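Local coordinates for ubiquitin-conjugating enzyme (PDB 2FO3), which probably carries activated ubiquitin as a thioester and passes it on to protein targets, as E2 ubiquitin-conjugating enzymes do, at residues A[22-27]-A[108-113]. Residues are numbered along the deposited sequence; the frame is centred on the assembly and turned at random. Where two conformers were deposited one is given.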
# COMPACT_ATOMS: atom_id res chain seq x y z
N PRO A 22 12.15 -0.69 -1.55
CA PRO A 22 10.90 -1.09 -0.89
C PRO A 22 10.71 -0.36 0.43
O PRO A 22 11.69 -0.06 1.11
CB PRO A 22 11.12 -2.58 -0.62
CG PRO A 22 12.62 -2.71 -0.48
CD PRO A 22 13.20 -1.73 -1.43
N PRO A 23 9.45 -0.08 0.81
CA PRO A 23 9.23 0.50 2.13
C PRO A 23 9.78 -0.42 3.22
O PRO A 23 9.83 -1.64 3.03
CB PRO A 23 7.70 0.55 2.24
CG PRO A 23 7.22 0.56 0.88
CD PRO A 23 8.19 -0.29 0.09
N ILE A 24 10.17 0.16 4.34
CA ILE A 24 10.67 -0.61 5.49
C ILE A 24 9.73 -1.78 5.93
O ILE A 24 8.50 -1.60 6.12
CB ILE A 24 11.02 0.34 6.71
CG1 ILE A 24 11.68 -0.42 7.88
CG2 ILE A 24 9.79 1.13 7.20
CD1 ILE A 24 13.12 -0.94 7.64
N ASN A 25 10.33 -2.98 6.08
CA ASN A 25 9.61 -4.20 6.49
C ASN A 25 8.53 -4.67 5.50
O ASN A 25 7.60 -5.39 5.90
CB ASN A 25 8.99 -4.03 7.90
CG ASN A 25 9.99 -4.30 9.03
OD1 ASN A 25 11.19 -4.08 8.88
ND2 ASN A 25 9.48 -4.77 10.18
N CYS A 26 8.64 -4.26 4.24
CA CYS A 26 7.69 -4.65 3.21
C CYS A 26 8.34 -5.45 2.11
O CYS A 26 9.50 -5.20 1.74
CB CYS A 26 7.02 -3.41 2.60
SG CYS A 26 5.99 -2.51 3.73
N THR A 27 7.60 -6.39 1.57
CA THR A 27 8.02 -7.15 0.42
C THR A 27 6.84 -7.21 -0.54
O THR A 27 5.67 -7.14 -0.13
CB THR A 27 8.44 -8.57 0.78
OG1 THR A 27 7.40 -9.18 1.53
CG2 THR A 27 9.75 -8.58 1.61
N LEU A 108 3.50 5.76 -0.96
CA LEU A 108 2.14 5.57 -0.48
C LEU A 108 2.11 4.54 0.65
O LEU A 108 1.54 4.80 1.70
CB LEU A 108 1.23 5.14 -1.64
CG LEU A 108 -0.19 4.74 -1.28
CD1 LEU A 108 -0.92 5.96 -0.72
CD2 LEU A 108 -0.87 4.17 -2.51
N VAL A 109 2.75 3.39 0.43
CA VAL A 109 2.86 2.33 1.43
C VAL A 109 3.63 2.83 2.66
O VAL A 109 3.24 2.58 3.80
CB VAL A 109 3.50 1.04 0.80
CG1 VAL A 109 3.80 0.01 1.90
CG2 VAL A 109 2.54 0.46 -0.32
N LEU A 110 4.72 3.57 2.45
CA LEU A 110 5.45 4.10 3.61
C LEU A 110 4.57 5.07 4.45
O LEU A 110 4.65 5.06 5.69
CB LEU A 110 6.77 4.75 3.18
CG LEU A 110 7.84 4.99 4.23
CD1 LEU A 110 8.34 3.68 4.88
CD2 LEU A 110 8.96 5.74 3.57
N SER A 111 3.77 5.89 3.79
CA SER A 111 2.83 6.78 4.51
C SER A 111 1.79 6.00 5.32
O SER A 111 1.38 6.45 6.40
CB SER A 111 2.13 7.73 3.55
OG SER A 111 3.08 8.60 2.94
N ILE A 112 1.37 4.85 4.80
CA ILE A 112 0.42 3.98 5.52
C ILE A 112 1.11 3.42 6.73
O ILE A 112 0.57 3.42 7.82
CB ILE A 112 -0.15 2.84 4.60
CG1 ILE A 112 -1.07 3.45 3.50
CG2 ILE A 112 -0.86 1.71 5.45
CD1 ILE A 112 -1.31 2.53 2.27
N ILE A 113 2.36 2.98 6.55
CA ILE A 113 3.10 2.39 7.65
C ILE A 113 3.31 3.48 8.71
O ILE A 113 3.17 3.23 9.89
CB ILE A 113 4.47 1.80 7.18
CG1 ILE A 113 4.23 0.63 6.23
CG2 ILE A 113 5.31 1.33 8.38
CD1 ILE A 113 5.53 0.18 5.51
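P23, I24 and C26 pack against V109, L110 and I113 in an apolar contact between the turn that leads into edge strand 26-30 and one side of helix 105-116. I113 reaches the turn mainly through its end methyl, CD1. I113 CG1 lies anti to the carbonyl carbon (chi1 -65°), and chi2 of 168° extends CD1 away from the helix. I113 CD1 sits 3.3 Å from C26 SG, a tight approach, and 3.5 Å from I24 O. P23 CB lies 3.9 Å from I113 CD1. One turn earlier in the helix, V109 turns CG1 to the same surface. V109 CG1 meets P23 CG at 3.6 Å and C26 SG at 3.8 Å, and the proline and valine side chains cross at about a right angle. The sulfur thus touches a methyl from each of two helical turns. The P23-C26 segment is a type II beta turn, closed by the hydrogen bond from C26 N to P23 O. In the UBC fold of E2 enzymes this turn follows the N-terminal helix 10-20 and opens the four-stranded antiparallel sheet, and helix 105-116 packs across the sheet. V109 also touches L57 and I59 of strand 54-60, while I113 and C26 reach strand 37-43 at Y42 and V40. L110 lies at the exposed margin. Its CG is anti to the backbone N (chi1 -162°), and L110 CD1 comes 3.7 Å from I24 CG2, the two side chains crossing at a slant. N25 faces another way and fastens the turn to strand 37-43, its ND2 hydrogen-bonding to V43 O.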